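CofB (Escherichia coli, PDB 5AX6) is the trimeric minor pilin of the CFA/III type IVb pilus of human enterotoxigenic bacteria, and probably takes part in assembling that pilus. Local coordinates at residues 22-27 with 105-110; 13-18 with 171-176; 410-415 with 433-438; 457-462 with 470-475; 182-187 with 219-224. All coordinates share one frame; numbering follows the deposited sequence.

Contact 1 (22-27 with 105-110); sequences VDFVAE and KDYIPC
The ring of Y107 packs against F24 at the end of helix 4-25 while its hydroxyl reaches E27 just beyond the helix. This is the tight part of the contact. F24 turns its edge to the face of Y107 in a T-shaped stack, the ring centroids 5.0 Å apart and the planes at 72°. F24 CD1 lies over that face, offset toward the rim, 3.5 Å from Y107 CE2. F24 CB also stands over the ring, a CH-pi contact 4.0 Å from the centroid of Y107. CG of F24 is anti to the backbone N (chi1 -179°), and the side chain crosses that of Y107 at about a right angle. Tip to tip with E27, Y107 OH donates to E27 OE1 at 2.5 Å, approaching from above the carboxylate plane. The second oxygen, E27 OE2, presents its syn lone pair to K105 NZ at 2.6 Å in a salt bridge, so both oxygens of a buried carboxylate are held. A phenylalanine in place of Y107 could keep the stack but would probably leave E27 OE1 without its short bond and the carboxylate freer to turn. The looser, solvent side is at D23, whose CB merely grazes the ring edge, 4.1 Å from Y107 CD1. R236 of the second subunit packs on E27, and R240 of that subunit on K105. In the pilin domain the contact joins the end of the N-terminal helix to the loop between strands 75-76 and 121-130; F103 meets the F24 ring, and V22 and V25 pack on strand 139-148.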
# COMPACT_ATOMS: atom_id res chain seq x y z
N VAL A 22 -1.87 -11.43 30.91
CA VAL A 22 -1.92 -9.97 30.78
C VAL A 22 -2.73 -9.53 29.56
O VAL A 22 -3.49 -8.56 29.62
CB VAL A 22 -0.50 -9.40 30.73
CG1 VAL A 22 -0.51 -7.92 30.35
CG2 VAL A 22 0.18 -9.62 32.10
N ASP A 23 -2.60 -10.29 28.47
CA ASP A 23 -3.37 -10.00 27.26
C ASP A 23 -4.87 -10.06 27.55
O ASP A 23 -5.64 -9.24 27.07
CB ASP A 23 -3.03 -10.98 26.12
CG ASP A 23 -1.74 -10.64 25.39
OD1 ASP A 23 -1.21 -9.52 25.54
OD2 ASP A 23 -1.26 -11.51 24.63
N PHE A 24 -5.26 -11.05 28.35
CA PHE A 24 -6.66 -11.25 28.71
C PHE A 24 -7.17 -10.09 29.57
O PHE A 24 -8.26 -9.53 29.33
CB PHE A 24 -6.82 -12.57 29.45
CG PHE A 24 -8.24 -12.90 29.86
CD1 PHE A 24 -9.19 -13.22 28.90
CD2 PHE A 24 -8.60 -12.91 31.20
CE1 PHE A 24 -10.50 -13.52 29.27
CE2 PHE A 24 -9.90 -13.24 31.58
CZ PHE A 24 -10.85 -13.54 30.62
N VAL A 25 -6.38 -9.73 30.58
CA VAL A 25 -6.70 -8.60 31.44
C VAL A 25 -6.87 -7.33 30.59
O VAL A 25 -7.75 -6.50 30.86
CB VAL A 25 -5.61 -8.38 32.51
CG1 VAL A 25 -5.77 -7.02 33.21
CG2 VAL A 25 -5.66 -9.49 33.54
N ALA A 26 -6.03 -7.18 29.57
CA ALA A 26 -6.03 -5.96 28.75
C ALA A 26 -7.16 -5.88 27.72
O ALA A 26 -7.25 -4.92 26.94
CB ALA A 26 -4.70 -5.81 28.06
N GLU A 27 -8.04 -6.89 27.69
CA GLU A 27 -9.20 -6.82 26.81
C GLU A 27 -10.48 -6.69 27.61
O GLU A 27 -10.97 -7.67 28.16
CB GLU A 27 -9.27 -8.05 25.88
CG GLU A 27 -8.12 -8.13 24.91
CD GLU A 27 -8.13 -9.40 24.05
OE1 GLU A 27 -9.13 -10.15 24.07
OE2 GLU A 27 -7.12 -9.63 23.34
N LYS A 105 -9.78 -17.18 20.67
CA LYS A 105 -8.36 -17.46 20.58
C LYS A 105 -7.87 -17.98 21.93
O LYS A 105 -8.50 -17.70 22.94
CB LYS A 105 -7.60 -16.19 20.22
CG LYS A 105 -7.74 -15.12 21.32
CD LYS A 105 -7.02 -13.81 20.99
CE LYS A 105 -7.44 -12.68 21.94
NZ LYS A 105 -7.01 -11.35 21.40
N ASP A 106 -6.76 -18.70 21.97
CA ASP A 106 -6.18 -19.09 23.26
C ASP A 106 -5.26 -18.01 23.81
O ASP A 106 -4.27 -17.65 23.18
CB ASP A 106 -5.40 -20.40 23.13
CG ASP A 106 -6.27 -21.55 22.69
OD1 ASP A 106 -7.21 -21.89 23.43
OD2 ASP A 106 -6.02 -22.11 21.61
N TYR A 107 -5.57 -17.49 24.99
CA TYR A 107 -4.65 -16.57 25.64
C TYR A 107 -3.45 -17.34 26.17
O TYR A 107 -2.30 -16.93 26.01
CB TYR A 107 -5.36 -15.82 26.77
CG TYR A 107 -6.46 -14.94 26.26
CD1 TYR A 107 -6.20 -13.63 25.84
CD2 TYR A 107 -7.76 -15.41 26.18
CE1 TYR A 107 -7.22 -12.81 25.36
CE2 TYR A 107 -8.78 -14.61 25.70
CZ TYR A 107 -8.51 -13.32 25.29
OH TYR A 107 -9.54 -12.55 24.82
N ILE A 108 -3.75 -18.46 26.82
CA ILE A 108 -2.74 -19.41 27.24
C ILE A 108 -3.19 -20.79 26.78
O ILE A 108 -4.38 -21.00 26.55
CB ILE A 108 -2.52 -19.39 28.76
CG1 ILE A 108 -3.81 -19.77 29.49
CG2 ILE A 108 -2.03 -18.01 29.22
CD1 ILE A 108 -3.70 -19.79 31.02
N PRO A 109 -2.25 -21.73 26.67
CA PRO A 109 -2.61 -23.08 26.19
C PRO A 109 -3.58 -23.81 27.13
O PRO A 109 -3.54 -23.59 28.34
CB PRO A 109 -1.26 -23.81 26.13
CG PRO A 109 -0.27 -22.92 26.84
CD PRO A 109 -0.80 -21.52 26.73
N CYS A 110 -4.43 -24.66 26.57
CA CYS A 110 -5.30 -25.50 27.37
C CYS A 110 -4.52 -26.24 28.43
O CYS A 110 -4.88 -26.27 29.61
CB CYS A 110 -6.04 -26.50 26.48
SG CYS A 110 -7.17 -25.68 25.33

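Contact 2 (13-18 with 171-176)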
# COMPACT_ATOMS: atom_id res chain seq x y z
N ALA A 13 8.64 -20.27 28.96
CA ALA A 13 7.31 -20.79 29.24
C ALA A 13 6.59 -19.91 30.28
O ALA A 13 5.40 -19.62 30.15
CB ALA A 13 7.39 -22.22 29.73
N LEU A 14 7.33 -19.50 31.31
CA LEU A 14 6.79 -18.58 32.31
C LEU A 14 6.31 -17.27 31.68
O LEU A 14 5.20 -16.80 31.95
CB LEU A 14 7.83 -18.30 33.39
CG LEU A 14 8.05 -19.45 34.39
CD1 LEU A 14 9.31 -19.21 35.23
CD2 LEU A 14 6.82 -19.63 35.29
N ILE A 15 7.14 -16.68 30.83
CA ILE A 15 6.78 -15.44 30.16
C ILE A 15 5.58 -15.62 29.23
O ILE A 15 4.74 -14.73 29.09
CB ILE A 15 7.96 -14.88 29.35
CG1 ILE A 15 9.00 -14.28 30.29
CG2 ILE A 15 7.48 -13.86 28.33
CD1 ILE A 15 8.43 -13.68 31.54
N SER A 16 5.48 -16.78 28.58
CA SER A 16 4.33 -17.02 27.71
C SER A 16 3.03 -17.03 28.51
O SER A 16 2.03 -16.47 28.06
CB SER A 16 4.47 -18.33 26.95
OG SER A 16 3.40 -18.47 26.04
N GLU A 17 3.06 -17.67 29.67
CA GLU A 17 1.90 -17.71 30.56
C GLU A 17 1.55 -16.30 31.00
O GLU A 17 0.40 -15.86 30.91
CB GLU A 17 2.19 -18.58 31.79
CG GLU A 17 2.42 -20.07 31.51
CD GLU A 17 1.13 -20.85 31.33
OE1 GLU A 17 0.57 -21.34 32.35
OE2 GLU A 17 0.67 -20.99 30.17
N ILE A 18 2.56 -15.58 31.48
CA ILE A 18 2.40 -14.21 31.96
C ILE A 18 1.82 -13.30 30.87
O ILE A 18 0.83 -12.61 31.10
CB ILE A 18 3.74 -13.66 32.47
CG1 ILE A 18 4.07 -14.30 33.83
CG2 ILE A 18 3.73 -12.15 32.56
CD1 ILE A 18 5.52 -14.12 34.25
N GLU A 171 11.80 -9.57 26.84
CA GLU A 171 12.08 -8.66 25.74
C GLU A 171 11.73 -9.31 24.41
O GLU A 171 11.44 -8.62 23.44
CB GLU A 171 13.54 -8.19 25.76
CG GLU A 171 14.56 -9.23 26.15
CD GLU A 171 16.00 -8.73 25.98
OE1 GLU A 171 16.43 -8.55 24.82
OE2 GLU A 171 16.68 -8.50 27.00
N GLN A 172 11.72 -10.64 24.37
CA GLN A 172 11.36 -11.36 23.16
C GLN A 172 9.85 -11.41 22.95
O GLN A 172 9.37 -11.93 21.95
CB GLN A 172 11.92 -12.79 23.19
CG GLN A 172 13.44 -12.86 23.13
CD GLN A 172 13.98 -12.30 21.83
OE1 GLN A 172 13.56 -12.71 20.75
NE2 GLN A 172 14.89 -11.33 21.93
N HIS A 173 9.10 -10.87 23.91
CA HIS A 173 7.66 -11.01 23.91
C HIS A 173 6.94 -9.66 24.04
O HIS A 173 5.74 -9.61 24.28
CB HIS A 173 7.24 -11.94 25.06
CG HIS A 173 6.07 -12.81 24.74
ND1 HIS A 173 4.83 -12.30 24.41
CD2 HIS A 173 5.95 -14.16 24.71
CE1 HIS A 173 4.00 -13.30 24.19
NE2 HIS A 173 4.65 -14.44 24.36
N SER A 174 7.68 -8.58 23.86
CA SER A 174 7.11 -7.23 23.90
C SER A 174 6.47 -6.90 25.23
O SER A 174 5.45 -6.22 25.28
CB SER A 174 6.07 -7.05 22.79
OG SER A 174 6.68 -7.12 21.52
N ILE A 175 7.05 -7.40 26.31
CA ILE A 175 6.58 -7.01 27.63
C ILE A 175 7.76 -6.70 28.50
O ILE A 175 8.89 -7.07 28.19
CB ILE A 175 5.72 -8.09 28.30
CG1 ILE A 175 6.55 -9.35 28.55
CG2 ILE A 175 4.49 -8.39 27.47
CD1 ILE A 175 5.93 -10.24 29.62
N SER A 176 7.50 -6.03 29.61
CA SER A 176 8.57 -5.67 30.52
C SER A 176 8.04 -5.67 31.94
O SER A 176 6.83 -5.63 32.16
CB SER A 176 9.16 -4.30 30.16
OG SER A 176 8.17 -3.29 30.26
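I15 and I18, one turn apart on helix 4-25, meet H173 and I175 in the loop that follows helix 161-171. The long N-terminal helix laid against an antiparallel sheet is the hallmark of the type IV pilin fold, and this contact adds a loop to the flank of that helix. Apolar packing carries most of it. I175 CD1 touches two helix methyls, lying 4.1 Å from I18 CG2 and equally far from I15 CG2, and the side chains of I18 and I175 cross at about a right angle. CG2 of both helix isoleucines is anti to its own backbone N, and these are the branches that touch the loop. I15 also packs on A169 of helix 161-171, and I18 on L225 and I227 of strand 220-227. The imidazole contributes by van der Waals contact: I15 and H173 slide past each other in opposite directions, and the ring approaches the helix backbone, with H173 NE2 4.2 Å from S16 CA. At the next residue, S174 OG bonds to N252 O of the third subunit. At the closest approach between the segments, I15 CG2 sits 3.8 Å from H173 CB and also touches the ring at CD2.

Contact 3 (410-415 with 433-438); sequences ADTKDS and GGQLGY
T412 lies across the side chain of Q435 at about a right angle, its hydroxyl set between the amide and the main chain of that one residue. OG1 of T412 sits between its own backbone N and carbonyl carbon (chi1 57°), and there it donates to Q435 O at 2.5 Å, from above the carbonyl plane. In return Q435 NE2 donates to T412 OG1 at 2.7 Å, nearly straight at 165° and with the oxygen in the amide plane. The same NE2 is 2.6 Å from K413 O. D411 and L436 form a single beta bridge, flanked by a bond from G437 N to A410 O of 2.7 Å and a weak one from T412 N to Q435 O. D411 OD1 accepts from Q435 N at 3.3 Å, while its OD2 is taken by A421 N. At G434 a side chain would run into D411 OD1, and its positive phi likewise favours glycine. Both segments belong to the long loop between strands 398-409 and 438-448 of the C-terminal domain, and Y438 packs on Y438 of both other subunits at the trimer interface. With the threonine hydroxyl acting as donor and acceptor at once, the two ends of this loop are joined by side-chain as much as main-chain bonds.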
# COMPACT_ATOMS: atom_id res chain seq x y z
N ALA A 410 9.85 -3.93 -57.42
CA ALA A 410 10.99 -3.93 -58.32
C ALA A 410 10.91 -2.76 -59.29
O ALA A 410 10.69 -2.94 -60.49
CB ALA A 410 11.06 -5.25 -59.08
N ASP A 411 11.05 -1.55 -58.76
CA ASP A 411 10.94 -0.36 -59.60
C ASP A 411 12.10 -0.29 -60.61
O ASP A 411 13.18 -0.80 -60.35
CB ASP A 411 10.90 0.90 -58.73
CG ASP A 411 10.27 2.09 -59.44
OD1 ASP A 411 9.63 1.90 -60.51
OD2 ASP A 411 10.39 3.22 -58.92
N THR A 412 11.85 0.34 -61.75
CA THR A 412 12.89 0.55 -62.76
C THR A 412 12.77 1.98 -63.30
O THR A 412 11.78 2.65 -63.02
CB THR A 412 12.78 -0.45 -63.92
OG1 THR A 412 11.48 -0.36 -64.51
CG2 THR A 412 13.01 -1.88 -63.40
N LYS A 413 13.77 2.44 -64.04
CA LYS A 413 13.75 3.80 -64.58
C LYS A 413 12.56 4.01 -65.52
O LYS A 413 12.22 3.13 -66.30
CB LYS A 413 15.05 4.10 -65.32
CG LYS A 413 16.28 4.17 -64.44
CD LYS A 413 17.54 4.30 -65.30
CE LYS A 413 18.77 4.59 -64.45
NZ LYS A 413 19.72 5.52 -65.15
N ASP A 414 11.93 5.17 -65.43
CA ASP A 414 10.87 5.50 -66.37
C ASP A 414 11.47 6.23 -67.57
O ASP A 414 12.69 6.34 -67.69
CB ASP A 414 9.77 6.34 -65.71
CG ASP A 414 10.23 7.76 -65.35
OD1 ASP A 414 11.43 8.08 -65.48
OD2 ASP A 414 9.37 8.54 -64.90
N SER A 415 10.61 6.74 -68.45
CA SER A 415 11.05 7.44 -69.66
C SER A 415 12.05 8.54 -69.34
O SER A 415 13.01 8.75 -70.08
CB SER A 415 9.84 8.03 -70.39
OG SER A 415 8.85 7.05 -70.63
N GLY A 433 2.42 3.92 -58.94
CA GLY A 433 2.54 2.52 -59.28
C GLY A 433 3.95 2.06 -59.64
O GLY A 433 4.36 0.96 -59.28
N GLY A 434 4.68 2.91 -60.35
CA GLY A 434 6.02 2.58 -60.81
C GLY A 434 6.03 1.74 -62.08
O GLY A 434 4.98 1.27 -62.53
N GLN A 435 7.21 1.58 -62.67
CA GLN A 435 7.39 0.70 -63.82
C GLN A 435 8.14 -0.54 -63.35
O GLN A 435 9.35 -0.49 -63.13
CB GLN A 435 8.17 1.40 -64.94
CG GLN A 435 8.38 0.56 -66.19
CD GLN A 435 9.47 1.12 -67.10
OE1 GLN A 435 9.20 1.63 -68.19
NE2 GLN A 435 10.72 1.02 -66.65
N LEU A 436 7.43 -1.66 -63.18
CA LEU A 436 8.00 -2.75 -62.40
C LEU A 436 8.72 -3.82 -63.23
O LEU A 436 8.24 -4.24 -64.28
CB LEU A 436 6.91 -3.41 -61.55
CG LEU A 436 6.22 -2.50 -60.52
CD1 LEU A 436 5.50 -3.31 -59.44
CD2 LEU A 436 7.18 -1.49 -59.87
N GLY A 437 9.88 -4.24 -62.74
CA GLY A 437 10.59 -5.37 -63.32
C GLY A 437 10.31 -6.62 -62.50
O GLY A 437 9.26 -6.72 -61.87
N TYR A 438 11.24 -7.57 -62.52
CA TYR A 438 11.09 -8.78 -61.72
C TYR A 438 11.93 -8.66 -60.46
O TYR A 438 13.09 -8.26 -60.51
CB TYR A 438 11.52 -10.03 -62.49
CG TYR A 438 10.94 -10.15 -63.87
CD1 TYR A 438 9.73 -9.55 -64.20
CD2 TYR A 438 11.61 -10.86 -64.86
CE1 TYR A 438 9.20 -9.66 -65.48
CE2 TYR A 438 11.09 -10.97 -66.14
CZ TYR A 438 9.89 -10.37 -66.44
OH TYR A 438 9.38 -10.48 -67.72

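Contact 4 (457-462 with 470-475); sequences ATMGVF and YVYLNP
A beta hairpin of strands 452-463 and 468-473 supplies this contact, with V461 and M459 packing beside Y472 on one face and M459 reaching on to P475 beyond the strand end. V461 CG2 comes within 3.4 Å of Y472 CE2, the two side chains crossing obliquely. M459 runs extended until it bends at chi3 (-42°), which brings CE to 3.6 Å from P475 CG, while its SD lies at the edge of the Y472 ring. On the other face T458 CB meets V471 CG1 at 4.1 Å. Between the faces the strands pair antiparallel: M459 with Y472 and V461 with Y470 are hydrogen-bonded pairs, the shortest bond running from Y472 N to M459 O at 2.7 Å. The hairpin belongs to a small antiparallel sheet of the C-terminal domain, where strand 452-463 also pairs with 438-448. Y472 OH reaches beyond the hairpin to D411 O. After the last strand pair N474 extends the ladder: its N donates to A457 O at 2.8 Å, and its OD1 accepts from A457 N at 2.8 Å, almost in line with the side-chain C=O. An alanine at N474 would probably leave A457 N without this acceptor and K378 O without the ND2 donor. R430 of the second subunit packs on T458 and L473.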
# COMPACT_ATOMS: atom_id res chain seq x y z
N ALA A 457 20.04 -1.88 -46.89
CA ALA A 457 19.43 -2.92 -47.70
C ALA A 457 19.93 -2.89 -49.13
O ALA A 457 20.16 -1.81 -49.69
CB ALA A 457 17.90 -2.76 -47.69
N THR A 458 20.10 -4.06 -49.72
CA THR A 458 20.25 -4.14 -51.17
C THR A 458 19.04 -4.86 -51.75
O THR A 458 18.47 -5.73 -51.09
CB THR A 458 21.55 -4.87 -51.60
OG1 THR A 458 21.54 -6.19 -51.06
CG2 THR A 458 22.77 -4.12 -51.07
N MET A 459 18.66 -4.49 -52.97
CA MET A 459 17.59 -5.16 -53.69
C MET A 459 18.07 -5.54 -55.08
O MET A 459 18.70 -4.74 -55.75
CB MET A 459 16.35 -4.25 -53.81
CG MET A 459 15.18 -4.88 -54.58
SD MET A 459 13.84 -3.72 -54.94
CE MET A 459 13.79 -2.86 -53.37
N GLY A 460 17.76 -6.76 -55.49
CA GLY A 460 18.04 -7.21 -56.85
C GLY A 460 16.80 -7.09 -57.71
O GLY A 460 15.72 -7.54 -57.32
N VAL A 461 16.95 -6.48 -58.89
CA VAL A 461 15.84 -6.28 -59.81
C VAL A 461 16.28 -6.56 -61.25
O VAL A 461 17.36 -6.13 -61.66
CB VAL A 461 15.28 -4.84 -59.70
CG1 VAL A 461 14.32 -4.54 -60.85
CG2 VAL A 461 14.60 -4.62 -58.34
N PHE A 462 15.47 -7.30 -61.99
CA PHE A 462 15.71 -7.48 -63.41
C PHE A 462 14.75 -6.62 -64.21
O PHE A 462 13.54 -6.69 -64.02
CB PHE A 462 15.56 -8.94 -63.84
CG PHE A 462 15.74 -9.16 -65.32
CD1 PHE A 462 17.00 -9.11 -65.89
CD2 PHE A 462 14.65 -9.39 -66.15
CE1 PHE A 462 17.18 -9.29 -67.25
CE2 PHE A 462 14.82 -9.58 -67.51
CZ PHE A 462 16.08 -9.53 -68.06
N TYR A 470 19.92 -5.23 -62.12
CA TYR A 470 20.26 -4.13 -61.24
C TYR A 470 20.39 -4.58 -59.79
O TYR A 470 19.71 -5.51 -59.36
CB TYR A 470 19.20 -3.03 -61.31
CG TYR A 470 19.21 -2.25 -62.60
CD1 TYR A 470 20.15 -1.24 -62.81
CD2 TYR A 470 18.29 -2.51 -63.60
CE1 TYR A 470 20.16 -0.51 -63.99
CE2 TYR A 470 18.29 -1.79 -64.79
CZ TYR A 470 19.24 -0.79 -64.97
OH TYR A 470 19.24 -0.07 -66.14
N VAL A 471 21.29 -3.93 -59.06
CA VAL A 471 21.32 -4.04 -57.61
C VAL A 471 21.12 -2.65 -57.05
O VAL A 471 21.86 -1.73 -57.40
CB VAL A 471 22.63 -4.65 -57.10
CG1 VAL A 471 22.65 -4.63 -55.57
CG2 VAL A 471 22.81 -6.07 -57.63
N TYR A 472 20.10 -2.48 -56.21
CA TYR A 472 19.80 -1.17 -55.65
C TYR A 472 20.25 -1.09 -54.19
O TYR A 472 20.15 -2.08 -53.45
CB TYR A 472 18.29 -0.87 -55.73
CG TYR A 472 17.68 -0.84 -57.12
CD1 TYR A 472 18.30 -0.17 -58.17
CD2 TYR A 472 16.46 -1.47 -57.36
CE1 TYR A 472 17.71 -0.14 -59.44
CE2 TYR A 472 15.87 -1.45 -58.61
CZ TYR A 472 16.50 -0.78 -59.65
OH TYR A 472 15.89 -0.77 -60.88
N LEU A 473 20.71 0.10 -53.78
CA LEU A 473 21.09 0.37 -52.40
C LEU A 473 20.07 1.26 -51.69
O LEU A 473 19.73 2.33 -52.18
CB LEU A 473 22.46 1.06 -52.35
CG LEU A 473 22.92 1.52 -50.97
CD1 LEU A 473 23.23 0.31 -50.08
CD2 LEU A 473 24.14 2.44 -51.07
N ASN A 474 19.60 0.82 -50.53
CA ASN A 474 18.70 1.62 -49.68
C ASN A 474 17.62 2.40 -50.44
O ASN A 474 17.56 3.63 -50.34
CB ASN A 474 19.52 2.61 -48.85
CG ASN A 474 20.56 1.93 -47.99
OD1 ASN A 474 20.38 0.79 -47.56
ND2 ASN A 474 21.68 2.62 -47.75
N PRO A 475 16.77 1.69 -51.18
CA PRO A 475 15.79 2.33 -52.07
C PRO A 475 14.50 2.82 -51.39
O PRO A 475 14.00 2.18 -50.46
CB PRO A 475 15.46 1.22 -53.07
CG PRO A 475 15.74 -0.05 -52.35
CD PRO A 475 16.75 0.22 -51.27

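Contact 5 (182-187 with 219-224)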
# COMPACT_ATOMS: atom_id res chain seq x y z
N VAL A 182 11.60 -9.32 45.92
CA VAL A 182 11.83 -10.58 46.62
C VAL A 182 10.70 -10.79 47.62
O VAL A 182 10.36 -9.88 48.38
CB VAL A 182 13.19 -10.59 47.33
CG1 VAL A 182 13.35 -11.86 48.16
CG2 VAL A 182 14.32 -10.47 46.32
N VAL A 183 10.11 -11.98 47.62
CA VAL A 183 9.08 -12.29 48.59
C VAL A 183 9.44 -13.54 49.37
O VAL A 183 10.31 -14.30 48.95
CB VAL A 183 7.69 -12.44 47.93
CG1 VAL A 183 7.26 -11.09 47.32
CG2 VAL A 183 7.69 -13.54 46.86
N GLU A 184 8.79 -13.74 50.51
CA GLU A 184 9.12 -14.85 51.37
C GLU A 184 7.88 -15.36 52.08
O GLU A 184 6.89 -14.64 52.26
CB GLU A 184 10.18 -14.44 52.41
CG GLU A 184 9.71 -13.34 53.34
CD GLU A 184 10.78 -12.88 54.33
OE1 GLU A 184 11.76 -12.22 53.91
OE2 GLU A 184 10.63 -13.17 55.54
N ARG A 185 7.93 -16.61 52.50
CA ARG A 185 6.91 -17.14 53.38
C ARG A 185 7.57 -18.11 54.34
O ARG A 185 8.65 -18.65 54.06
CB ARG A 185 5.79 -17.81 52.60
CG ARG A 185 6.23 -18.95 51.72
CD ARG A 185 5.08 -19.44 50.87
NE ARG A 185 5.48 -20.51 49.96
CZ ARG A 185 4.67 -21.08 49.08
NH1 ARG A 185 3.41 -20.68 48.98
NH2 ARG A 185 5.14 -22.04 48.29
N ASN A 186 6.93 -18.32 55.48
CA ASN A 186 7.49 -19.15 56.53
C ASN A 186 7.25 -20.62 56.25
O ASN A 186 8.00 -21.48 56.69
CB ASN A 186 6.91 -18.75 57.89
CG ASN A 186 7.29 -17.34 58.30
OD1 ASN A 186 8.37 -16.86 57.94
ND2 ASN A 186 6.41 -16.66 59.03
N SER A 187 6.19 -20.90 55.49
CA SER A 187 5.81 -22.26 55.16
C SER A 187 5.52 -22.39 53.66
O SER A 187 6.27 -21.89 52.83
CB SER A 187 4.60 -22.69 55.99
OG SER A 187 4.34 -24.08 55.84
N LYS A 219 13.74 -19.09 55.60
CA LYS A 219 12.54 -18.77 54.83
C LYS A 219 12.50 -19.52 53.50
O LYS A 219 13.52 -20.02 53.03
CB LYS A 219 12.45 -17.27 54.57
CG LYS A 219 12.60 -16.42 55.82
CD LYS A 219 11.57 -16.77 56.87
CE LYS A 219 11.76 -15.94 58.12
NZ LYS A 219 10.73 -16.23 59.16
N ASN A 220 11.30 -19.62 52.91
CA ASN A 220 11.16 -19.98 51.51
C ASN A 220 10.98 -18.70 50.71
O ASN A 220 10.16 -17.85 51.07
CB ASN A 220 9.98 -20.92 51.30
CG ASN A 220 10.02 -22.11 52.25
OD1 ASN A 220 11.07 -22.71 52.45
ND2 ASN A 220 8.88 -22.43 52.86
N TYR A 221 11.76 -18.55 49.64
CA TYR A 221 11.76 -17.31 48.88
C TYR A 221 11.12 -17.45 47.51
O TYR A 221 10.96 -18.55 46.98
CB TYR A 221 13.18 -16.78 48.74
CG TYR A 221 13.75 -16.27 50.04
CD1 TYR A 221 13.46 -14.98 50.48
CD2 TYR A 221 14.56 -17.07 50.84
CE1 TYR A 221 13.97 -14.50 51.67
CE2 TYR A 221 15.08 -16.59 52.05
CZ TYR A 221 14.78 -15.31 52.45
OH TYR A 221 15.28 -14.82 53.63
N GLY A 222 10.75 -16.31 46.94
CA GLY A 222 10.18 -16.26 45.61
C GLY A 222 10.40 -14.89 45.03
O GLY A 222 11.02 -14.03 45.66
N LEU A 223 9.92 -14.69 43.81
CA LEU A 223 9.99 -13.38 43.16
C LEU A 223 8.59 -12.95 42.78
O LEU A 223 7.80 -13.75 42.28
CB LEU A 223 10.87 -13.42 41.90
CG LEU A 223 12.36 -13.70 42.06
CD1 LEU A 223 12.96 -13.95 40.68
CD2 LEU A 223 13.05 -12.54 42.76
N ARG A 224 8.29 -11.69 43.01
CA ARG A 224 7.05 -11.13 42.50
C ARG A 224 7.36 -10.30 41.26
O ARG A 224 8.11 -9.33 41.33
CB ARG A 224 6.35 -10.27 43.57
CG ARG A 224 4.99 -9.77 43.12
CD ARG A 224 4.39 -8.81 44.13
NE ARG A 224 5.14 -7.57 44.24
CZ ARG A 224 4.77 -6.55 45.02
NH1 ARG A 224 3.67 -6.66 45.75
NH2 ARG A 224 5.51 -5.45 45.08
O HOH W 1 14.05 -13.00 55.02
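N220 pairs with R185 and V183 with G222 where strands 179-185 and 220-227 run antiparallel; N220, V183 and K219 have the most surface buried here. N220 is bonded through backbone and side chain alike. Its backbone forms a hydrogen-bonded pair with R185, and its ND2 continues past the strand end to S187 O, 2.7 Å away; the acceptor lies in the amide plane of N220, while ND2 stands above the carbonyl plane of S187. V183 N donates to G222 O at 3.0 Å. In V183, chi1 of -65° sets CG1 anti to the carbonyl carbon and leaves CG2 between the backbone N and the carbonyl carbon, pressed on the glycine main chain 3.5 Å from G222 C, where a side chain would be tight. The other branch, V183 CG1, meets R224 CB at 3.9 Å. K219 bends at chi2 (-57°) and lies beside N186, pointing the same way, with NZ donating to N186 OD1 at 2.7 Å; R194 shares that oxygen. On the opposite face of the sheet from V183, E184 and Y221 lie side by side, carboxylate and ring planes 79° apart. A water donates to both E184 OE1 (2.7 Å) and Y221 OH, which are bonded also to T196 and D216 respectively. R185 reaches D124 in a salt bridge. Neighbours 139-148 and 194-198 flank the pair, placing it within the antiparallel sheet of the type IV pilin fold.

Overall arrangement
From the N terminus, helix 4-25 supplies the first segments of contacts 2 and 1. Contact 2 closes a long loop at 171-176, and contact 1 lies wholly within it, closing at 105-110; the two touch where I108 and P109 pack on E17. Contact 5 follows in series, pairing strands of the same pilin domain with its centre about 22 Å from that of contact 2. Contacts 3 and 4 come later, also in series, in the C-terminal domain on the opposite side of the chain's centre, about 92 and 86 Å from contact 1 between centres. They touch each other through D411 with Y472 and Y438 with F462, tying the 410-438 loop to the hairpin.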